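Local atomic coordinates of Ro sixty-related protein, RSR (Deinococcus radiodurans, PDB entry 2NVO), a protein that binds several small RNAs that accumulate during recovery from ultraviolet irradiation and contributes to the ultraviolet resistance of its bacterium. Residues A121-D124 with A125-E128; T294-A297 with V298-R301; D480-A483 with Q484-R488. All coordinates share one frame; numbering follows the deposited sequence.

Overall arrangement
Followed from the N terminus, the three contacts come in series along the chain, none nested in or crossing another, and each joins successive turns of one helix without closing a long loop, the third running on past the helix end. Contact 1 lies on helix 116-129 and contact 2 on helix 292-302, both within the TROVE horseshoe of HEAT-like repeats; their centres are about 44 Å apart. Contact 3 ends helix 475-486 of the VWFA-like domain, which closes the horseshoe into a ring, and its centre lies about 45 Å from that of contact 1 and about 53 Å from that of contact 2. The three do not touch; each packs its own helix against immediate neighbours.

Contact 1. Residues A121-D124 with A125-E128; sequences AAWD and ALPE
Trp123 and Leu126 touch in the turn just before a kink at Pro127 and Glu128, near the end of helix 116-129, one of the helices of the TROVE horseshoe, and the segment illustrates how a helix copes when an imino acid interrupts its bonding. Ala125 N is shared between two carbonyls, with a bond of 3.0 Å to Ala122 O and a weak one to Ala121 O. Leu126 N behaves likewise, reaching Trp123 O at 3.0 Å while its bond to Ala122 O is weak. The stronger bond of each pair spans three residues, so the turn is locally tightened toward 3-10 geometry, and in both the donor stands well above the carbonyl plane.

Pro127 brings no N-H to the turn before it; instead its ring carbon CD lies 3.5 Å from Trp123 O. Glu128 N does not bond directly to Asp124 O, four residues back. A water joins the two instead, donating to Asp124 O and accepting a weak bond from Glu128 N, which also bonds weakly to Ala125 O.

The apolar contact joins side chains that run side by side in the same direction. With CG anti to its own carbonyl carbon (chi1 -76°), Trp123 carries its six-membered ring along the helix flank, where Leu126 meets it obliquely. Helices 100-112 and 151-163 also touch both residues, while Ala121 and Ala125 face helix 80-93. On Leu126 the CD2 branch does the touching, 3.8 Å from Trp123 CZ3 and 4.0 Å from Trp123 CE3.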
ATOM      1  N   ALA A 121     -10.132 -23.558  13.901  1.00 27.97           N
ATOM      2  CA  ALA A 121      -9.014 -22.675  14.216  1.00 30.95           C
ATOM      3  C   ALA A 121      -8.985 -21.469  13.271  1.00 28.50           C
ATOM      4  O   ALA A 121      -8.680 -20.349  13.688  1.00 28.04           O
ATOM      5  CB  ALA A 121      -7.702 -23.441  14.155  1.00 29.62           C
ATOM      6  N   ALA A 122      -9.311 -21.701  12.003  1.00 29.40           N
ATOM      7  CA  ALA A 122      -9.424 -20.605  11.043  1.00 27.32           C
ATOM      8  C   ALA A 122     -10.485 -19.612  11.507  1.00 25.77           C
ATOM      9  O   ALA A 122     -10.221 -18.419  11.625  1.00 22.57           O
ATOM     10  CB  ALA A 122      -9.739 -21.134   9.661  1.00 27.00           C
ATOM     11  N   TRP A 123     -11.682 -20.111  11.799  1.00 26.87           N
ATOM     12  CA  TRP A 123     -12.734 -19.262  12.348  1.00 23.83           C
ATOM     13  C   TRP A 123     -12.291 -18.491  13.583  1.00 26.15           C
ATOM     14  O   TRP A 123     -12.555 -17.293  13.690  1.00 26.09           O
ATOM     15  CB  TRP A 123     -13.993 -20.070  12.644  1.00 26.93           C
ATOM     16  CG  TRP A 123     -14.767 -20.419  11.414  1.00 26.83           C
ATOM     17  CD1 TRP A 123     -14.894 -21.654  10.840  1.00 27.03           C
ATOM     18  CD2 TRP A 123     -15.514 -19.515  10.592  1.00 23.15           C
ATOM     19  NE1 TRP A 123     -15.686 -21.574   9.718  1.00 24.87           N
ATOM     20  CE2 TRP A 123     -16.077 -20.270   9.544  1.00 24.44           C
ATOM     21  CE3 TRP A 123     -15.769 -18.142  10.648  1.00 20.97           C
ATOM     22  CZ2 TRP A 123     -16.879 -19.701   8.560  1.00 22.74           C
ATOM     23  CZ3 TRP A 123     -16.567 -17.579   9.668  1.00 20.79           C
ATOM     24  CH2 TRP A 123     -17.108 -18.355   8.641  1.00 22.21           C
ATOM     25  N   ASP A 124     -11.606 -19.164  14.506  1.00 27.91           N
ATOM     26  CA  ASP A 124     -11.153 -18.509  15.733  1.00 27.35           C
ATOM     27  C   ASP A 124     -10.192 -17.348  15.452  1.00 28.26           C
ATOM     28  O   ASP A 124     -10.100 -16.407  16.243  1.00 29.88           O
ATOM     29  CB  ASP A 124     -10.482 -19.513  16.679  1.00 29.35           C
ATOM     30  CG  ASP A 124     -11.485 -20.408  17.400  1.00 35.93           C
ATOM     31  OD1 ASP A 124     -12.688 -20.050  17.466  1.00 32.32           O
ATOM     32  OD2 ASP A 124     -11.061 -21.475  17.903  1.00 34.49           O
ATOM     33  N   ALA A 125      -9.486 -17.419  14.327  1.00 25.77           N
ATOM     34  CA  ALA A 125      -8.559 -16.357  13.934  1.00 26.84           C
ATOM     35  C   ALA A 125      -9.237 -15.217  13.169  1.00 26.22           C
ATOM     36  O   ALA A 125      -8.664 -14.137  13.042  1.00 25.03           O
ATOM     37  CB  ALA A 125      -7.415 -16.925  13.119  1.00 24.18           C
ATOM     38  N   LEU A 126     -10.451 -15.443  12.669  1.00 24.90           N
ATOM     39  CA  LEU A 126     -11.130 -14.415  11.877  1.00 22.69           C
ATOM     40  C   LEU A 126     -11.159 -13.025  12.528  1.00 24.25           C
ATOM     41  O   LEU A 126     -10.895 -12.025  11.865  1.00 23.16           O
ATOM     42  CB  LEU A 126     -12.545 -14.852  11.479  1.00 20.12           C
ATOM     43  CG  LEU A 126     -13.221 -13.902  10.488  1.00 21.63           C
ATOM     44  CD1 LEU A 126     -12.412 -13.811   9.183  1.00 20.65           C
ATOM     45  CD2 LEU A 126     -14.644 -14.324  10.190  1.00 19.21           C
ATOM     46  N   PRO A 127     -11.484 -12.946  13.828  1.00 25.16           N
ATOM     47  CA  PRO A 127     -11.522 -11.630  14.479  1.00 23.59           C
ATOM     48  C   PRO A 127     -10.186 -10.883  14.408  1.00 22.79           C
ATOM     49  O   PRO A 127     -10.167  -9.654  14.349  1.00 24.64           O
ATOM     50  CB  PRO A 127     -11.860 -11.974  15.935  1.00 24.42           C
ATOM     51  CG  PRO A 127     -12.581 -13.267  15.846  1.00 23.14           C
ATOM     52  CD  PRO A 127     -11.929 -14.018  14.732  1.00 22.89           C
ATOM     53  N   GLU A 128      -9.079 -11.615  14.408  1.00 24.93           N
ATOM     54  CA  GLU A 128      -7.770 -10.987  14.304  1.00 26.33           C
ATOM     55  C   GLU A 128      -7.528 -10.514  12.884  1.00 28.20           C
ATOM     56  O   GLU A 128      -7.141  -9.365  12.656  1.00 27.43           O
ATOM     57  CB  GLU A 128      -6.658 -11.961  14.693  1.00 26.64           C
ATOM     58  CG  GLU A 128      -5.312 -11.280  14.888  1.00 31.38           C
ATOM     59  CD  GLU A 128      -4.164 -12.266  15.128  1.00 35.92           C
ATOM     60  OE1 GLU A 128      -4.420 -13.476  15.310  1.00 35.01           O
ATOM     61  OE2 GLU A 128      -2.997 -11.824  15.125  1.00 34.41           O
TER
HETATM   62  O   HOH W   1      -9.052 -13.700  16.429  1.00 24.32           O

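Contact 2. Residues T294-A297 with V298-R301; sequences TVQA and VIER
Ile299 lies against Val295 one turn earlier in helix 292-302, a regular alpha-helical segment of the TROVE horseshoe that shows how a branched side chain can line its own backbone. Its CB sits 3.6 Å from both Val295 O and Gln296 O. The next carbon, CG1, is anti to the carbonyl carbon of Ile299 (chi1 -68°), which turns it back along the helix to within 3.4 Å of Val295 O. With an extended chi2 of 166°, the tip, CD1, stays 3.7 Å from Val295 O and reaches Val295 CG1 at 3.9 Å, the two side chains lying together and pointing the same way. The other branch, CG2, passes near the Gln296 side chain.

The same Val295 O accepts the nearly straight bond from Ile299 N, 2.9 Å long with 175° at the hydrogen. The adjoining amides bond in the same i to i-4 pattern: Val298 N to Thr294 O, Glu300 N to Gln296 O and Arg301 N to Ala297 O.

Val295 and Ile299 both touch Arg342 of helix 341-354, and Ile299 also meets Ala346 there. Val298 packs on Leu278 of helix 271-283, whereas Arg301 touches Leu274 of that helix and bonds through NH1 to Met266 O.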
ATOM      1  N   THR A 294      -2.563  29.919   7.927  1.00 19.15           N
ATOM      2  CA  THR A 294      -2.838  28.521   7.633  1.00 19.22           C
ATOM      3  C   THR A 294      -1.677  27.928   6.851  1.00 13.05           C
ATOM      4  O   THR A 294      -1.278  26.810   7.115  1.00 12.49           O
ATOM      5  CB  THR A 294      -4.137  28.346   6.823  1.00 21.59           C
ATOM      6  OG1 THR A 294      -5.237  28.905   7.553  1.00 28.39           O
ATOM      7  CG2 THR A 294      -4.403  26.879   6.580  1.00 19.51           C
ATOM      8  N   VAL A 295      -1.153  28.696   5.901  1.00 14.56           N
ATOM      9  CA  VAL A 295       0.035  28.299   5.136  1.00 17.41           C
ATOM     10  C   VAL A 295       1.201  27.912   6.062  1.00 16.87           C
ATOM     11  O   VAL A 295       1.786  26.831   5.921  1.00 11.47           O
ATOM     12  CB  VAL A 295       0.470  29.411   4.173  1.00 17.65           C
ATOM     13  CG1 VAL A 295       1.892  29.191   3.686  1.00 14.51           C
ATOM     14  CG2 VAL A 295      -0.490  29.491   2.987  1.00 19.04           C
ATOM     15  N   GLN A 296       1.521  28.773   7.033  1.00 12.10           N
ATOM     16  CA  GLN A 296       2.623  28.459   7.935  1.00 13.58           C
ATOM     17  C   GLN A 296       2.313  27.228   8.757  1.00 10.70           C
ATOM     18  O   GLN A 296       3.182  26.390   9.002  1.00 12.52           O
ATOM     19  CB  GLN A 296       2.973  29.631   8.873  1.00 12.42           C
ATOM     20  CG  GLN A 296       4.330  29.418   9.563  1.00 13.58           C
ATOM     21  CD  GLN A 296       5.476  29.260   8.572  1.00 14.66           C
ATOM     22  OE1 GLN A 296       6.382  28.447   8.775  1.00 18.23           O
ATOM     23  NE2 GLN A 296       5.431  30.022   7.483  1.00 10.98           N
ATOM     24  N   ALA A 297       1.068  27.110   9.183  1.00 12.12           N
ATOM     25  CA  ALA A 297       0.680  25.973  10.001  1.00 11.97           C
ATOM     26  C   ALA A 297       0.803  24.684   9.189  1.00 15.07           C
ATOM     27  O   ALA A 297       1.212  23.647   9.709  1.00 12.76           O
ATOM     28  CB  ALA A 297      -0.747  26.149  10.517  1.00 14.03           C
ATOM     29  N   VAL A 298       0.441  24.743   7.909  1.00 12.69           N
ATOM     30  CA  VAL A 298       0.629  23.550   7.063  1.00 12.44           C
ATOM     31  C   VAL A 298       2.121  23.231   6.917  1.00 10.46           C
ATOM     32  O   VAL A 298       2.540  22.101   7.138  1.00 14.31           O
ATOM     33  CB  VAL A 298      -0.067  23.705   5.691  1.00 13.73           C
ATOM     34  CG1 VAL A 298       0.359  22.582   4.712  1.00 12.48           C
ATOM     35  CG2 VAL A 298      -1.582  23.688   5.873  1.00 16.49           C
ATOM     36  N   ILE A 299       2.927  24.233   6.582  1.00 11.13           N
ATOM     37  CA  ILE A 299       4.370  24.030   6.464  1.00 11.88           C
ATOM     38  C   ILE A 299       4.966  23.366   7.702  1.00 14.10           C
ATOM     39  O   ILE A 299       5.750  22.431   7.587  1.00 11.74           O
ATOM     40  CB  ILE A 299       5.105  25.334   6.136  1.00 10.39           C
ATOM     41  CG1 ILE A 299       4.732  25.784   4.717  1.00 11.66           C
ATOM     42  CG2 ILE A 299       6.636  25.168   6.255  1.00 10.49           C
ATOM     43  CD1 ILE A 299       5.140  27.219   4.421  1.00 11.35           C
ATOM     44  N   GLU A 300       4.586  23.844   8.887  1.00 11.70           N
ATOM     45  CA  GLU A 300       5.111  23.274  10.129  1.00 14.91           C
ATOM     46  C   GLU A 300       4.740  21.800  10.313  1.00 12.80           C
ATOM     47  O   GLU A 300       5.537  21.003  10.800  1.00 17.41           O
ATOM     48  CB  GLU A 300       4.657  24.097  11.351  1.00 14.99           C
ATOM     49  CG  GLU A 300       5.191  25.523  11.356  1.00 17.56           C
ATOM     50  CD  GLU A 300       6.712  25.587  11.293  1.00 21.92           C
ATOM     51  OE1 GLU A 300       7.369  24.664  11.818  1.00 28.66           O
ATOM     52  OE2 GLU A 300       7.259  26.556  10.719  1.00 19.52           O
ATOM     53  N   ARG A 301       3.529  21.432   9.941  1.00 13.07           N
ATOM     54  CA  ARG A 301       3.143  20.031  10.037  1.00 16.74           C
ATOM     55  C   ARG A 301       3.883  19.156   9.014  1.00 15.94           C
ATOM     56  O   ARG A 301       4.277  18.042   9.321  1.00 16.29           O
ATOM     57  CB  ARG A 301       1.633  19.890   9.872  1.00 17.64           C
ATOM     58  CG  ARG A 301       0.855  20.721  10.879  1.00 20.07           C
ATOM     59  CD  ARG A 301      -0.616  20.700  10.570  1.00 24.02           C
ATOM     60  NE  ARG A 301      -1.105  19.327  10.555  1.00 29.74           N
ATOM     61  CZ  ARG A 301      -2.389  18.999  10.557  1.00 30.74           C
ATOM     62  NH1 ARG A 301      -3.316  19.949  10.590  1.00 33.03           N
ATOM     63  NH2 ARG A 301      -2.743  17.725  10.534  1.00 31.46           N
TER

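Contact 3. Residues D480-A483 with Q484-R488; sequences DQYA and QKMGR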
ATOM      1  N   ASP A 480      23.324 -17.477 -11.979  1.00 16.04           N
ATOM      2  CA  ASP A 480      24.073 -18.715 -11.757  1.00 19.90           C
ATOM      3  C   ASP A 480      25.573 -18.491 -11.887  1.00 18.64           C
ATOM      4  O   ASP A 480      26.337 -18.901 -11.020  1.00 20.01           O
ATOM      5  CB  ASP A 480      23.635 -19.793 -12.748  1.00 19.79           C
ATOM      6  CG  ASP A 480      22.193 -20.224 -12.540  1.00 21.68           C
ATOM      7  OD1 ASP A 480      21.672 -20.036 -11.421  1.00 26.40           O
ATOM      8  OD2 ASP A 480      21.584 -20.751 -13.488  1.00 23.65           O
ATOM      9  N   GLN A 481      25.982 -17.848 -12.977  1.00 17.11           N
ATOM     10  CA  GLN A 481      27.383 -17.531 -13.215  1.00 20.80           C
ATOM     11  C   GLN A 481      27.996 -16.673 -12.116  1.00 21.49           C
ATOM     12  O   GLN A 481      29.151 -16.881 -11.740  1.00 20.89           O
ATOM     13  CB  GLN A 481      27.581 -16.897 -14.595  1.00 18.02           C
ATOM     14  CG  GLN A 481      27.386 -17.880 -15.735  1.00 18.43           C
ATOM     15  CD  GLN A 481      27.516 -17.239 -17.106  1.00 19.12           C
ATOM     16  OE1 GLN A 481      27.899 -16.076 -17.233  1.00 24.45           O
ATOM     17  NE2 GLN A 481      27.194 -18.001 -18.141  1.00 23.96           N
ATOM     18  N   TYR A 482      27.226 -15.730 -11.578  1.00 15.60           N
ATOM     19  CA  TYR A 482      27.716 -14.890 -10.486  1.00 14.62           C
ATOM     20  C   TYR A 482      27.975 -15.747  -9.251  1.00 17.73           C
ATOM     21  O   TYR A 482      29.032 -15.659  -8.635  1.00 19.76           O
ATOM     22  CB  TYR A 482      26.709 -13.780 -10.140  1.00 12.65           C
ATOM     23  CG  TYR A 482      27.221 -12.806  -9.097  1.00 15.25           C
ATOM     24  CD1 TYR A 482      27.774 -11.585  -9.459  1.00 11.18           C
ATOM     25  CD2 TYR A 482      27.155 -13.118  -7.754  1.00 13.67           C
ATOM     26  CE1 TYR A 482      28.250 -10.693  -8.479  1.00 15.73           C
ATOM     27  CE2 TYR A 482      27.613 -12.252  -6.788  1.00 15.53           C
ATOM     28  CZ  TYR A 482      28.162 -11.049  -7.148  1.00 13.42           C
ATOM     29  OH  TYR A 482      28.618 -10.220  -6.149  1.00 15.02           O
ATOM     30  N   ALA A 483      26.990 -16.561  -8.890  1.00 19.03           N
ATOM     31  CA  ALA A 483      27.117 -17.447  -7.741  1.00 19.05           C
ATOM     32  C   ALA A 483      28.335 -18.337  -7.921  1.00 20.84           C
ATOM     33  O   ALA A 483      29.113 -18.509  -6.995  1.00 22.03           O
ATOM     34  CB  ALA A 483      25.868 -18.293  -7.593  1.00 20.94           C
ATOM     35  N   GLN A 484      28.503 -18.888  -9.122  1.00 19.49           N
ATOM     36  CA  GLN A 484      29.634 -19.772  -9.402  1.00 24.63           C
ATOM     37  C   GLN A 484      30.997 -19.104  -9.273  1.00 27.45           C
ATOM     38  O   GLN A 484      31.967 -19.745  -8.867  1.00 28.62           O
ATOM     39  CB  GLN A 484      29.499 -20.415 -10.785  1.00 26.66           C
ATOM     40  CG  GLN A 484      28.709 -21.717 -10.759  1.00 34.72           C
ATOM     41  CD  GLN A 484      27.918 -21.972 -12.033  1.00 36.10           C
ATOM     42  OE1 GLN A 484      28.210 -21.406 -13.097  1.00 40.31           O
ATOM     43  NE2 GLN A 484      26.899 -22.822 -11.930  1.00 37.19           N
ATOM     44  N   LYS A 485      31.079 -17.827  -9.628  1.00 20.66           N
ATOM     45  CA  LYS A 485      32.351 -17.132  -9.611  1.00 22.23           C
ATOM     46  C   LYS A 485      32.633 -16.441  -8.288  1.00 25.11           C
ATOM     47  O   LYS A 485      33.792 -16.294  -7.899  1.00 27.26           O
ATOM     48  CB  LYS A 485      32.437 -16.115 -10.753  1.00 22.90           C
ATOM     49  CG  LYS A 485      33.550 -15.113 -10.543  1.00 25.26           C
ATOM     50  CD  LYS A 485      33.887 -14.348 -11.794  1.00 27.72           C
ATOM     51  CE  LYS A 485      35.144 -13.520 -11.571  1.00 29.14           C
ATOM     52  NZ  LYS A 485      35.487 -12.688 -12.754  1.00 30.39           N
ATOM     53  N   MET A 486      31.581 -16.029  -7.589  1.00 22.61           N
ATOM     54  CA  MET A 486      31.755 -15.184  -6.410  1.00 22.72           C
ATOM     55  C   MET A 486      31.432 -15.884  -5.096  1.00 20.41           C
ATOM     56  O   MET A 486      31.759 -15.375  -4.028  1.00 27.72           O
ATOM     57  CB  MET A 486      30.929 -13.900  -6.552  1.00 23.19           C
ATOM     58  CG  MET A 486      31.284 -13.105  -7.794  1.00 18.61           C
ATOM     59  SD  MET A 486      32.886 -12.333  -7.629  1.00 23.53           S
ATOM     60  CE  MET A 486      32.635 -11.350  -6.150  1.00 20.99           C
ATOM     61  N   GLY A 487      30.788 -17.040  -5.181  1.00 21.49           N
ATOM     62  CA  GLY A 487      30.469 -17.831  -4.001  1.00 25.25           C
ATOM     63  C   GLY A 487      29.285 -17.358  -3.167  1.00 29.10           C
ATOM     64  O   GLY A 487      29.099 -17.806  -2.031  1.00 31.18           O
ATOM     65  N   ARG A 488      28.493 -16.451  -3.734  1.00 24.86           N
ATOM     66  CA  ARG A 488      27.270 -15.938  -3.120  1.00 22.09           C
ATOM     67  C   ARG A 488      26.159 -15.928  -4.170  1.00 21.83           C
ATOM     68  O   ARG A 488      26.414 -15.707  -5.359  1.00 19.97           O
ATOM     69  CB  ARG A 488      27.479 -14.507  -2.620  1.00 23.48           C
ATOM     70  CG  ARG A 488      27.717 -14.365  -1.130  1.00 31.19           C
ATOM     71  CD  ARG A 488      28.925 -15.160  -0.724  1.00 34.10           C
ATOM     72  NE  ARG A 488      29.233 -15.100   0.705  1.00 31.03           N
ATOM     73  CZ  ARG A 488      30.037 -15.975   1.299  1.00 32.45           C
ATOM     74  NH1 ARG A 488      30.560 -16.964   0.580  1.00 33.42           N
ATOM     75  NH2 ARG A 488      30.312 -15.879   2.596  1.00 25.85           N
TER
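Met486 folds over the ring of Tyr482 at the very end of helix 475-486, an unusual finish: Met486 CG stands over the centre of the Tyr482 ring, 3.8 Å from the centroid and 10° off the normal, a CH-pi contact. Tyr482 has CG anti to its backbone N (chi1 -175°), which swings the ring along the helix toward the next turn. Met486 answers with bends at chi2 and chi3 and crosses the ring at a slant. Its CB rests 3.7 Å from Tyr482 CE2, and its SD lies above the same ring at a more distant 5.2 Å from the centroid, a Met-aromatic contact.

Met486 N bonds to Tyr482 O at 2.8 Å, and Gly487 N to Ala483 O. Gly487 then leaves the helix with a positive phi of 78°, a conformation that favours glycine. The chain bends back enough for Arg488 O to lie in the ring plane at the edge, 3.6 Å from Tyr482 CD2, and to approach Ala483 CA at 3.0 Å in a CA-H...O contact.

Helix 475-486 is the crossover of a beta-alpha-beta unit between strands 459-464 and 491-496 of the VWFA-like domain. Tyr482 OH is hydrogen-bonded to Leu455 O and Val457 N, holding the ring's polar end; Met486 CB and CG cover one face, the sulfur farther off above it, and Arg488 O would suit the slightly positive C-H edge.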